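Lipid II:glycine glycyltransferase (Staphylococcus aureus, PDB 6SNR) probably attaches the first glycine of the pentaglycine cross-bridge to the lysine side chain of lipid II, using glycyl-tRNA as donor in staphylococcal cell-wall synthesis. Local coordinates at residues A349-F354 / G378-E383; M146-P151 / G369-K374; D157-S162 / T339-A344; A13-H18 / L24-W29; E135-S138 / Q143-M146. All coordinates share one frame; numbering follows the deposited sequence.

Contact 1 (A349-F354 / G378-E383)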
# COMPACT_ATOMS: atom_id res chain seq x y z
N ALA A 349 10.77 -4.60 -4.17
CA ALA A 349 10.05 -4.95 -2.98
C ALA A 349 9.74 -6.44 -2.91
O ALA A 349 9.43 -7.09 -3.93
CB ALA A 349 8.79 -4.12 -2.87
N THR A 350 9.76 -6.99 -1.73
CA THR A 350 9.41 -8.40 -1.54
C THR A 350 8.16 -8.61 -0.71
O THR A 350 7.67 -9.77 -0.60
CB THR A 350 10.58 -9.19 -0.90
OG1 THR A 350 10.85 -8.61 0.38
CG2 THR A 350 11.81 -9.12 -1.78
N THR A 351 7.62 -7.53 -0.11
CA THR A 351 6.33 -7.55 0.56
C THR A 351 5.48 -6.36 0.12
O THR A 351 5.99 -5.32 -0.21
CB THR A 351 6.43 -7.55 2.11
OG1 THR A 351 7.27 -6.49 2.54
CG2 THR A 351 7.01 -8.86 2.60
N TYR A 352 4.17 -6.57 0.13
CA TYR A 352 3.16 -5.59 -0.29
C TYR A 352 2.14 -5.52 0.85
O TYR A 352 1.41 -6.47 1.15
CB TYR A 352 2.54 -6.05 -1.60
CG TYR A 352 1.51 -5.15 -2.22
CD1 TYR A 352 0.15 -5.25 -1.90
CD2 TYR A 352 1.87 -4.26 -3.21
CE1 TYR A 352 -0.79 -4.44 -2.50
CE2 TYR A 352 0.94 -3.45 -3.83
CZ TYR A 352 -0.39 -3.55 -3.49
OH TYR A 352 -1.32 -2.76 -4.09
N ASP A 353 2.16 -4.41 1.59
CA ASP A 353 1.45 -4.25 2.84
C ASP A 353 0.15 -3.48 2.61
O ASP A 353 0.14 -2.29 2.24
CB ASP A 353 2.41 -3.52 3.81
CG ASP A 353 1.90 -3.44 5.21
OD1 ASP A 353 0.71 -3.62 5.48
OD2 ASP A 353 2.75 -3.12 6.07
N PHE A 354 -0.99 -4.14 2.86
CA PHE A 354 -2.29 -3.51 2.75
C PHE A 354 -2.71 -2.67 3.96
O PHE A 354 -3.81 -2.12 3.98
CB PHE A 354 -3.37 -4.58 2.56
CG PHE A 354 -3.47 -5.11 1.17
CD1 PHE A 354 -2.71 -6.19 0.77
CD2 PHE A 354 -4.45 -4.64 0.30
CE1 PHE A 354 -2.83 -6.71 -0.51
CE2 PHE A 354 -4.58 -5.19 -0.99
CZ PHE A 354 -3.78 -6.21 -1.38
N GLY A 378 -3.81 -13.01 -0.97
CA GLY A 378 -2.60 -13.73 -0.67
C GLY A 378 -1.81 -13.19 0.52
O GLY A 378 -0.59 -13.36 0.61
N THR A 379 -2.56 -12.63 1.45
CA THR A 379 -2.00 -11.97 2.61
C THR A 379 -1.82 -12.88 3.79
O THR A 379 -2.63 -13.81 3.99
CB THR A 379 -2.92 -10.83 3.06
OG1 THR A 379 -4.27 -11.29 3.15
CG2 THR A 379 -2.84 -9.64 2.09
N TYR A 380 -0.80 -12.59 4.60
CA TYR A 380 -0.72 -13.14 5.93
C TYR A 380 -0.85 -12.05 6.95
O TYR A 380 -0.58 -10.88 6.65
CB TYR A 380 0.57 -13.92 6.16
CG TYR A 380 1.83 -13.06 6.19
CD1 TYR A 380 2.52 -12.84 5.02
CD2 TYR A 380 2.31 -12.50 7.37
CE1 TYR A 380 3.64 -12.08 4.98
CE2 TYR A 380 3.50 -11.74 7.33
CZ TYR A 380 4.13 -11.54 6.11
OH TYR A 380 5.29 -10.79 5.94
N LEU A 381 -1.38 -12.41 8.11
CA LEU A 381 -1.52 -11.44 9.19
C LEU A 381 -0.20 -11.26 9.92
O LEU A 381 0.39 -12.23 10.44
CB LEU A 381 -2.55 -11.96 10.19
CG LEU A 381 -2.79 -11.13 11.41
CD1 LEU A 381 -3.67 -9.97 11.01
CD2 LEU A 381 -3.42 -12.03 12.49
N SER A 382 0.26 -10.00 9.97
CA SER A 382 1.49 -9.60 10.64
C SER A 382 1.13 -8.93 11.94
O SER A 382 0.59 -7.80 11.95
CB SER A 382 2.26 -8.65 9.70
OG SER A 382 3.51 -8.26 10.29
N GLU A 383 1.41 -9.61 13.06
CA GLU A 383 1.08 -9.10 14.38
C GLU A 383 2.36 -8.58 15.00
O GLU A 383 3.33 -9.33 15.12
CB GLU A 383 0.57 -10.24 15.29

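Contact 2 (M146-P151 / G369-K374)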
# COMPACT_ATOMS: atom_id res chain seq x y z
N MET A 146 -1.62 -4.83 13.84
CA MET A 146 -1.71 -5.91 12.88
C MET A 146 -1.93 -5.32 11.50
O MET A 146 -2.76 -4.43 11.34
CB MET A 146 -2.87 -6.87 13.26
CG MET A 146 -2.75 -7.43 14.64
SD MET A 146 -4.29 -8.32 15.10
CE MET A 146 -3.88 -8.61 16.80
N THR A 147 -1.23 -5.89 10.52
CA THR A 147 -1.39 -5.57 9.12
C THR A 147 -1.53 -6.83 8.28
O THR A 147 -1.29 -7.93 8.78
CB THR A 147 -0.25 -4.71 8.56
OG1 THR A 147 0.99 -5.40 8.65
CG2 THR A 147 -0.22 -3.36 9.26
N MET A 148 -1.90 -6.65 7.03
CA MET A 148 -2.04 -7.76 6.10
C MET A 148 -1.07 -7.63 4.96
O MET A 148 -1.09 -6.63 4.21
CB MET A 148 -3.48 -7.82 5.57
CG MET A 148 -4.50 -7.98 6.68
SD MET A 148 -4.59 -9.66 7.34
CE MET A 148 -5.69 -10.41 6.13
N ILE A 149 -0.21 -8.63 4.82
CA ILE A 149 0.88 -8.52 3.94
C ILE A 149 0.94 -9.65 2.90
O ILE A 149 0.87 -10.81 3.27
CB ILE A 149 2.20 -8.55 4.74
CG1 ILE A 149 2.25 -7.40 5.77
CG2 ILE A 149 3.39 -8.40 3.81
CD1 ILE A 149 3.60 -7.27 6.49
N THR A 150 1.15 -9.27 1.65
CA THR A 150 1.33 -10.23 0.54
C THR A 150 2.80 -10.39 0.18
O THR A 150 3.47 -9.44 -0.16
CB THR A 150 0.57 -9.76 -0.73
OG1 THR A 150 -0.81 -9.53 -0.43
CG2 THR A 150 0.73 -10.80 -1.87
N PRO A 151 3.33 -11.63 0.23
CA PRO A 151 4.66 -11.89 -0.31
C PRO A 151 4.61 -11.73 -1.83
O PRO A 151 3.73 -12.36 -2.52
CB PRO A 151 4.95 -13.34 0.08
CG PRO A 151 3.94 -13.71 1.07
CD PRO A 151 2.73 -12.84 0.81
N GLY A 369 -14.97 -4.76 7.14
CA GLY A 369 -14.77 -4.62 5.72
C GLY A 369 -13.29 -4.66 5.34
O GLY A 369 -12.90 -5.24 4.31
N LEU A 370 -12.46 -4.11 6.22
CA LEU A 370 -11.00 -4.18 5.96
C LEU A 370 -10.48 -5.61 5.93
O LEU A 370 -9.59 -5.95 5.14
CB LEU A 370 -10.21 -3.42 7.03
CG LEU A 370 -10.50 -1.92 7.11
CD1 LEU A 370 -9.87 -1.31 8.35
CD2 LEU A 370 -10.02 -1.20 5.86
N TRP A 371 -11.02 -6.44 6.82
CA TRP A 371 -10.59 -7.85 6.90
C TRP A 371 -11.07 -8.60 5.66
O TRP A 371 -10.28 -9.31 5.02
CB TRP A 371 -11.12 -8.46 8.16
CG TRP A 371 -11.00 -9.94 8.28
CD1 TRP A 371 -12.02 -10.85 8.11
CD2 TRP A 371 -9.85 -10.69 8.65
NE1 TRP A 371 -11.55 -12.11 8.34
CE2 TRP A 371 -10.22 -12.05 8.68
CE3 TRP A 371 -8.52 -10.36 8.98
CZ2 TRP A 371 -9.33 -13.05 9.02
CZ3 TRP A 371 -7.64 -11.35 9.30
CH2 TRP A 371 -8.04 -12.69 9.32
N ALA A 372 -12.34 -8.40 5.30
CA ALA A 372 -12.97 -9.08 4.16
C ALA A 372 -12.24 -8.79 2.84
O ALA A 372 -12.08 -9.68 1.98
CB ALA A 372 -14.44 -8.66 4.07
N PHE A 373 -11.83 -7.53 2.69
CA PHE A 373 -11.10 -7.04 1.54
C PHE A 373 -9.69 -7.62 1.54
O PHE A 373 -9.26 -8.21 0.56
CB PHE A 373 -11.08 -5.50 1.54
CG PHE A 373 -9.95 -4.86 0.77
CD1 PHE A 373 -9.64 -5.23 -0.52
CD2 PHE A 373 -9.27 -3.78 1.33
CE1 PHE A 373 -8.61 -4.60 -1.22
CE2 PHE A 373 -8.26 -3.15 0.65
CZ PHE A 373 -7.94 -3.55 -0.64
N LYS A 374 -8.93 -7.40 2.64
CA LYS A 374 -7.52 -7.67 2.56
C LYS A 374 -7.18 -9.18 2.57
O LYS A 374 -6.20 -9.58 1.97
CB LYS A 374 -6.78 -6.91 3.69
CG LYS A 374 -6.95 -5.41 3.52
CD LYS A 374 -6.51 -4.62 4.77
CE LYS A 374 -6.86 -3.14 4.68
NZ LYS A 374 -6.06 -2.25 5.63

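Contact 3 (D157-S162 / T339-A344)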
# COMPACT_ATOMS: atom_id res chain seq x y z
N ASP A 157 2.53 -16.03 -12.19
CA ASP A 157 1.63 -17.15 -11.91
C ASP A 157 1.60 -17.52 -10.44
O ASP A 157 0.56 -17.72 -9.89
CB ASP A 157 2.03 -18.41 -12.75
CG ASP A 157 0.90 -19.43 -12.86
OD1 ASP A 157 -0.14 -19.08 -13.49
OD2 ASP A 157 1.01 -20.56 -12.31
N GLU A 158 2.76 -17.59 -9.78
CA GLU A 158 2.80 -17.90 -8.35
C GLU A 158 2.06 -16.83 -7.52
O GLU A 158 1.41 -17.14 -6.53
CB GLU A 158 4.24 -17.93 -7.85
CG GLU A 158 5.17 -19.03 -8.37
CD GLU A 158 6.60 -18.83 -7.83
OE1 GLU A 158 7.03 -19.65 -6.98
OE2 GLU A 158 7.30 -17.84 -8.20
N LEU A 159 2.20 -15.59 -7.94
CA LEU A 159 1.56 -14.47 -7.23
C LEU A 159 0.04 -14.58 -7.31
O LEU A 159 -0.67 -14.59 -6.30
CB LEU A 159 2.05 -13.14 -7.79
CG LEU A 159 1.46 -11.87 -7.18
CD1 LEU A 159 1.69 -11.80 -5.66
CD2 LEU A 159 2.03 -10.65 -7.90
N LEU A 160 -0.45 -14.73 -8.56
CA LEU A 160 -1.88 -14.95 -8.79
C LEU A 160 -2.39 -16.18 -8.03
O LEU A 160 -3.43 -16.15 -7.41
CB LEU A 160 -2.15 -15.04 -10.31
CG LEU A 160 -3.61 -15.19 -10.70
CD1 LEU A 160 -4.50 -14.08 -10.21
CD2 LEU A 160 -3.68 -15.30 -12.21
N ASN A 161 -1.64 -17.29 -8.08
CA ASN A 161 -2.00 -18.53 -7.36
C ASN A 161 -2.18 -18.37 -5.84
O ASN A 161 -2.98 -19.09 -5.19
CB ASN A 161 -0.94 -19.63 -7.66
CG ASN A 161 -0.96 -20.13 -9.10
OD1 ASN A 161 -1.95 -19.97 -9.83
ND2 ASN A 161 0.16 -20.72 -9.53
N SER A 162 -1.47 -17.36 -5.26
CA SER A 162 -1.55 -17.10 -3.82
C SER A 162 -2.85 -16.47 -3.37
O SER A 162 -3.20 -16.55 -2.22
CB SER A 162 -0.33 -16.23 -3.37
OG SER A 162 -0.48 -14.86 -3.74
N THR A 339 -1.55 -5.31 -10.83
CA THR A 339 -0.56 -4.48 -11.54
C THR A 339 0.44 -3.83 -10.54
O THR A 339 1.65 -3.84 -10.80
CB THR A 339 -1.24 -3.42 -12.41
OG1 THR A 339 -2.09 -4.09 -13.37
CG2 THR A 339 -0.21 -2.67 -13.15
N MET A 340 -0.10 -3.34 -9.43
CA MET A 340 0.73 -2.62 -8.45
C MET A 340 1.67 -3.58 -7.74
O MET A 340 2.84 -3.24 -7.47
CB MET A 340 -0.11 -1.81 -7.43
CG MET A 340 -0.74 -0.58 -8.06
SD MET A 340 -1.56 0.50 -6.89
CE MET A 340 -2.76 -0.60 -6.20
N MET A 341 1.20 -4.79 -7.48
CA MET A 341 2.06 -5.80 -6.87
C MET A 341 3.20 -6.13 -7.80
O MET A 341 4.34 -6.23 -7.37
CB MET A 341 1.28 -7.04 -6.51
CG MET A 341 0.33 -6.88 -5.35
SD MET A 341 -0.62 -8.42 -5.17
CE MET A 341 -1.72 -8.01 -3.82
N LYS A 342 2.90 -6.32 -9.09
CA LYS A 342 3.95 -6.61 -10.05
C LYS A 342 4.96 -5.46 -10.17
O LYS A 342 6.16 -5.73 -10.19
CB LYS A 342 3.36 -7.01 -11.42
CG LYS A 342 2.66 -8.37 -11.38
CD LYS A 342 2.14 -8.74 -12.78
CE LYS A 342 1.38 -7.59 -13.44
NZ LYS A 342 0.79 -7.95 -14.77
N TYR A 343 4.48 -4.20 -10.21
CA TYR A 343 5.32 -3.02 -10.28
C TYR A 343 6.22 -2.98 -9.04
O TYR A 343 7.42 -2.70 -9.14
CB TYR A 343 4.50 -1.72 -10.33
CG TYR A 343 5.36 -0.48 -10.32
CD1 TYR A 343 5.78 0.10 -9.15
CD2 TYR A 343 5.78 0.08 -11.51
CE1 TYR A 343 6.60 1.21 -9.16
CE2 TYR A 343 6.60 1.19 -11.53
CZ TYR A 343 6.98 1.78 -10.35
OH TYR A 343 7.80 2.89 -10.33
N ALA A 344 5.63 -3.25 -7.90
CA ALA A 344 6.36 -3.19 -6.64
C ALA A 344 7.50 -4.23 -6.66
O ALA A 344 8.65 -3.93 -6.30
CB ALA A 344 5.43 -3.42 -5.44

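Contact 4 (A13-H18 / L24-W29)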
# COMPACT_ATOMS: atom_id res chain seq x y z
N ALA A 13 19.25 5.24 3.47
CA ALA A 13 19.82 3.99 2.97
C ALA A 13 19.83 2.87 4.01
O ALA A 13 19.45 1.72 3.76
CB ALA A 13 21.22 4.25 2.38
N PHE A 14 20.25 3.23 5.22
CA PHE A 14 20.29 2.31 6.32
C PHE A 14 18.90 1.81 6.65
O PHE A 14 18.71 0.58 6.83
CB PHE A 14 20.92 2.97 7.56
CG PHE A 14 21.08 2.02 8.72
CD1 PHE A 14 20.09 1.82 9.64
CD2 PHE A 14 22.26 1.31 8.86
CE1 PHE A 14 20.26 0.93 10.69
CE2 PHE A 14 22.43 0.42 9.90
CZ PHE A 14 21.43 0.23 10.83
N VAL A 15 17.91 2.70 6.74
CA VAL A 15 16.51 2.30 7.00
C VAL A 15 15.97 1.35 5.91
O VAL A 15 15.35 0.34 6.21
CB VAL A 15 15.58 3.54 7.12
CG1 VAL A 15 14.09 3.15 7.26
CG2 VAL A 15 16.03 4.45 8.30
N LYS A 16 16.29 1.67 4.68
CA LYS A 16 15.76 0.91 3.55
C LYS A 16 16.34 -0.50 3.54
O LYS A 16 15.61 -1.43 3.16
CB LYS A 16 16.02 1.66 2.24
CG LYS A 16 15.10 2.87 2.06
CD LYS A 16 15.42 3.71 0.84
CE LYS A 16 14.37 4.72 0.46
NZ LYS A 16 14.59 5.38 -0.87
N SER A 17 17.58 -0.68 3.97
CA SER A 17 18.20 -2.03 4.00
C SER A 17 18.11 -2.81 5.32
O SER A 17 18.49 -4.00 5.40
CB SER A 17 19.67 -1.93 3.59
OG SER A 17 20.41 -1.08 4.41
N HIS A 18 17.60 -2.17 6.37
CA HIS A 18 17.52 -2.87 7.65
C HIS A 18 16.22 -3.68 7.73
O HIS A 18 15.16 -3.17 7.37
CB HIS A 18 17.59 -1.88 8.79
CG HIS A 18 17.84 -2.53 10.10
ND1 HIS A 18 19.07 -2.57 10.71
CD2 HIS A 18 17.01 -3.23 10.89
CE1 HIS A 18 18.97 -3.23 11.85
NE2 HIS A 18 17.73 -3.64 11.98
N LEU A 24 7.95 5.02 7.80
CA LEU A 24 7.72 6.09 8.77
C LEU A 24 9.02 6.57 9.45
O LEU A 24 8.95 7.54 10.20
CB LEU A 24 6.67 5.64 9.80
CG LEU A 24 5.29 5.23 9.31
CD1 LEU A 24 4.22 5.25 10.42
CD2 LEU A 24 4.80 5.78 8.00
N GLN A 25 10.17 5.94 9.13
CA GLN A 25 11.49 6.37 9.59
C GLN A 25 12.31 7.09 8.51
O GLN A 25 13.47 7.46 8.77
CB GLN A 25 12.26 5.25 10.21
CG GLN A 25 11.71 4.81 11.57
CD GLN A 25 12.03 5.87 12.63
OE1 GLN A 25 11.16 6.67 13.12
NE2 GLN A 25 13.26 5.93 12.91
N LEU A 26 11.75 7.26 7.32
CA LEU A 26 12.46 7.98 6.24
C LEU A 26 12.41 9.48 6.43
O LEU A 26 11.40 10.05 6.85
CB LEU A 26 11.88 7.62 4.84
CG LEU A 26 11.97 6.15 4.45
CD1 LEU A 26 11.36 5.97 3.06
CD2 LEU A 26 13.42 5.69 4.45
N THR A 27 13.50 10.15 6.00
CA THR A 27 13.54 11.57 6.13
C THR A 27 12.44 12.33 5.37
O THR A 27 11.93 13.33 5.85
CB THR A 27 14.93 12.17 5.81
OG1 THR A 27 15.21 12.06 4.39
CG2 THR A 27 16.03 11.54 6.59
N LYS A 28 12.05 11.84 4.17
CA LYS A 28 11.00 12.51 3.42
C LYS A 28 9.61 12.27 4.04
O LYS A 28 8.71 13.07 3.83
CB LYS A 28 11.02 12.07 1.95
CG LYS A 28 12.27 12.43 1.20
CD LYS A 28 12.46 13.91 1.10
CE LYS A 28 13.45 14.21 -0.04
NZ LYS A 28 12.98 13.67 -1.37
N TRP A 29 9.47 11.18 4.81
CA TRP A 29 8.21 11.01 5.58
C TRP A 29 8.11 12.11 6.66
O TRP A 29 7.05 12.75 6.87
CB TRP A 29 8.13 9.65 6.21
CG TRP A 29 6.87 9.48 6.97
CD1 TRP A 29 6.70 9.62 8.32
CD2 TRP A 29 5.57 9.23 6.43
NE1 TRP A 29 5.39 9.46 8.64
CE2 TRP A 29 4.67 9.22 7.51
CE3 TRP A 29 5.08 9.01 5.13
CZ2 TRP A 29 3.32 8.95 7.35
CZ3 TRP A 29 3.74 8.78 4.97
CH2 TRP A 29 2.87 8.75 6.07

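Contact 5 (E135-S138 / Q143-M146)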
# COMPACT_ATOMS: atom_id res chain seq x y z
N GLU A 135 -6.53 -5.27 20.35
CA GLU A 135 -6.97 -5.50 18.97
C GLU A 135 -6.03 -4.83 17.96
O GLU A 135 -5.42 -3.79 18.28
CB GLU A 135 -8.39 -5.02 18.68
CG GLU A 135 -9.49 -6.03 19.05
CD GLU A 135 -9.64 -7.09 17.93
OE1 GLU A 135 -8.87 -8.05 17.89
OE2 GLU A 135 -10.46 -6.92 17.05
N GLY A 136 -5.97 -5.38 16.75
CA GLY A 136 -5.03 -4.81 15.74
C GLY A 136 -5.27 -3.32 15.50
O GLY A 136 -4.30 -2.53 15.33
N LEU A 137 -6.53 -2.88 15.51
CA LEU A 137 -6.84 -1.44 15.31
C LEU A 137 -7.35 -0.71 16.56
O LEU A 137 -8.07 0.29 16.44
CB LEU A 137 -7.80 -1.27 14.15
CG LEU A 137 -7.28 -1.58 12.75
CD1 LEU A 137 -8.39 -1.72 11.72
CD2 LEU A 137 -6.28 -0.48 12.38
N SER A 138 -6.91 -1.14 17.74
CA SER A 138 -7.21 -0.48 18.98
C SER A 138 -6.86 1.00 18.90
O SER A 138 -5.78 1.36 18.41
CB SER A 138 -6.44 -1.11 20.14
OG SER A 138 -6.68 -0.40 21.36
N GLN A 143 -0.38 3.44 15.68
CA GLN A 143 -0.35 2.65 14.46
C GLN A 143 -1.14 1.37 14.64
O GLN A 143 -1.31 0.88 15.75
CB GLN A 143 1.07 2.28 14.06
CG GLN A 143 2.02 3.47 13.81
CD GLN A 143 1.59 4.39 12.72
OE1 GLN A 143 0.99 3.97 11.71
NE2 GLN A 143 1.88 5.70 12.89
N PRO A 144 -1.57 0.79 13.51
CA PRO A 144 -2.10 -0.59 13.64
C PRO A 144 -1.03 -1.55 14.16
O PRO A 144 0.16 -1.50 13.79
CB PRO A 144 -2.47 -0.96 12.21
CG PRO A 144 -2.55 0.31 11.41
CD PRO A 144 -1.59 1.27 12.12
N ARG A 145 -1.44 -2.45 15.06
CA ARG A 145 -0.58 -3.48 15.59
C ARG A 145 -0.65 -4.75 14.76
O ARG A 145 0.12 -5.66 14.97
CB ARG A 145 -0.92 -3.79 17.08
CG ARG A 145 0.14 -4.62 17.75
CD ARG A 145 -0.08 -4.83 19.26
NE ARG A 145 -1.21 -5.72 19.52
CZ ARG A 145 -1.13 -7.05 19.47
NH1 ARG A 145 -0.01 -7.65 19.12
NH2 ARG A 145 -2.22 -7.78 19.71
N MET A 146 -1.62 -4.83 13.84
CA MET A 146 -1.71 -5.91 12.88
C MET A 146 -1.93 -5.32 11.50
O MET A 146 -2.76 -4.43 11.34
CB MET A 146 -2.87 -6.87 13.26
CG MET A 146 -2.75 -7.43 14.64
SD MET A 146 -4.29 -8.32 15.10
CE MET A 146 -3.88 -8.61 16.80
O HOH W 1 -4.30 0.91 16.03

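Contact 1 (A349-F354 / G378-E383)
The ring of Phe354 is approached obliquely by the methyl group of Thr379, whose CG2 lies 3.7 Å from Phe354 CD1, with CE1 only slightly farther. One face of the same ring carries the rim of Tyr352: Tyr352 CE1 sits 3.6 Å above it, offset from the centre. Turned round, Phe354 CE1 lies at the edge of the Tyr352 ring and in its plane. Phe373 and Trp377 also bring rings against Phe354, so this part of strand 351-356 is set in an aromatic cluster.

Thr379 suits the spot because its two branches do different work. Its chi1 of 48° sets CG2 opposite the carbonyl carbon and onto the phenyl ring, while OG1, held between N and C of its own backbone, hydrogen-bonds to Lys374 O at the end of the preceding helix. On the other face of the sheet a looser contact runs from Thr351 CG2 to Tyr380 OH, 4.2 Å apart; the CB of Tyr380 points elsewhere, and its long ring makes up the distance.

Strand 146-151 lies between these two strands in the mixed sheet, and the two pairs reach across it, one on each face. With no hydrogen bond joining the two segments, what the side chains share is van der Waals contact, chiefly of the Thr379 methyl with the Phe354 ring, while hydrogen bonding in the sheet goes through the middle strand.

Contact 2 (M146-P151 / G369-K374)
Met148 meets Trp371 and Lys374 with different parts of its chain. Its terminal methyl, CE, lies 3.8 Å from Trp371 CZ3, and SD is close to the same carbon. The sulfur stands 5.1 Å from the centroid of the six-membered ring, 60° off the ring normal, an oblique Met-aromatic contact. Nearer the backbone, Met148 CB packs against Lys374 CB at 3.9 Å. Methionine fits because it can fold: bends at chi2 (-77°) and chi3 (-83°) curl the thioether back to the indole, whereas Trp371 reaches over with CG opposite its own backbone N.

Lysine is used here for both its ends. The first methylenes serve as apolar surface against the methionine, and the extended chain then carries NZ away to the carbonyl oxygens of Phe354 and Gly356, which give a buried ammonium group polar partners. The backbone of Lys374 is fixed within the helix by its N bonding to Leu370 O, 3.0 Å away.

Strand 146-151 runs between strands 351-356 and 380-383, antiparallel to both. Met148 and Thr150 face the side of this sheet on which helices 368-374 and 332-347 lie, the first over Met148 and the second touching Thr150 through Met341; Thr147 and Ile149 point to the other side.

Contact 3 (D157-S162 / T339-A344)
Two helices that flank one face of a mixed sheet meet here, helix 156-162 against helix 332-347, through Leu159 on the first and Met341 and Lys342 on the second. Both branches of the leucine are engaged. Leu159 CD2 comes within 3.9 Å of Met341 CB, close to the helix backbone, and reaches Lys342 CG at 4.2 Å; Leu159 CD1 lies 4.1 Å from Met341 SD. The leucine CG stands opposite its own backbone N (chi1 179°), which carries the fork out to the other helix, while Met341, stretched straight beyond CG, runs past it and takes its methyl on to the ring of Phe354.

Helix 332-347 is the connection of a beta-alpha-beta crossover: it joins strand 315-323 to the neighbouring parallel strand 351-356. Helix 156-162 follows directly on strand 146-151, the next strand along, and Leu159 CD1 also touches Thr150 and Pro151 of that strand. Leucine and methionine suit this layer, where helix meets helix above the sheet, and Lys342 contributes the CG methylene of its chain.

The short helix also has polar ties of its own. Ser162 OG donates to Leu159 O at 2.6 Å, in the carbonyl plane and on a lone pair, and Ser162 N binds the same oxygen, so one carbonyl takes two donors. One turn apart, Asn161 ND2 donates to Asp157 OD2 at 2.9 Å, arriving from well above the carboxylate plane.

Contact 4 (A13-H18 / L24-W29)
This is an apolar contact between consecutive elements of the chain near its N-terminus, in which the last turn of helix 8-17 folds against Gln25 and Leu26, the residues leading into helix 27-33. Val15 lies at its centre. Its CG1 branch is 3.8 Å from Leu26 CD2 and also approaches Gln25 CB, while CG2 lies 4.0 Å from Gln25 O. A beta-branched residue is useful here: with CG1 opposite its backbone N (chi1 175°), its two methyls spread over two successive residues of the partner.

Leu26 occupies the N-cap position of helix 27-33, and although its CB does not aim at helix 8-17, its forked end does. Besides meeting Val15, Leu26 CD2 rests 4.1 Å from Lys16 CG, with the two side chains crossing at about a right angle. Lys16 thus adds methylenes at the margin, and its extended chain carries NZ onward to a salt bridge with Asp225, just ahead of strand 226-233 in the other sheet. Val15 also touches Val54 of strand 50-61, so the helix packs on the N-terminal mixed sheet as well as on residues 25-26.

The two helices are also joined by a hydrogen bond between Thr27 OG1 and the Asp12 carboxylate. At the end of helix 8-17, Ala13 O accepts from both Ser17 N and Ser17 OG, each 3.0 Å away and reaching it from opposite faces of the carbonyl plane.

Contact 5 (E135-S138 / Q143-M146)
Met146 lies along Gly136, its CG and SD each 3.6 Å from Gly136 CA and its methyl near the glycine N. The chain is extended beyond CG (chi2 171°), so it runs the length of this peptide; glycine suits the place because the space a CB would need is already filled by Met146 CB.

Gly136 also supplies the one direct hydrogen bond of the contact. Arg145 N donates to Gly136 O at 2.9 Å, nearly straight at 160°, and meets a lone pair in the carbonyl plane. The CA of Pro144 adds a CH...O contact to that oxygen, and the proline ring receives Leu137, with Leu137 CD2 3.8 Å from Pro144 CB. A water donates to both Ser138 O and Gln143 O, joining the segments where they lie farther apart.

Glu135 to Ser138 form a type I turn, closed by Ser138 N bonding to Glu135 O. The guanidinium group of Arg145 bonds to Lys134 O and Tyr141 OH in the loop and to Lys384 O, just beyond strand 380-383. The loop leads from strand 129-130 of one sheet into strand 146-151 of the other, and Leu137 touches Leu370 on helix 368-374.

In the fold
Contacts 1, 2 and 3 centre on one mixed sheet and the helices on its face. Contacts 1 and 2 share it most closely, since strand 146-151 of contact 2 lies between the two strands of contact 1; contact 3 adds a helix layer over the same strands. Contact 2 passes to contact 5 through Met146, at the start of that strand. Contact 4 packs helix ends on the other sheet, touching contact 5 where Leu24 meets Gln143. Buried contacts 2, 3 and 4 rely on apolar carbons, contact 2 alone adding a sulfur-aromatic contact; contact 1, partly buried, likewise has no hydrogen bond across it. Partly buried contact 5 alone adds a direct hydrogen bond and a bridging water.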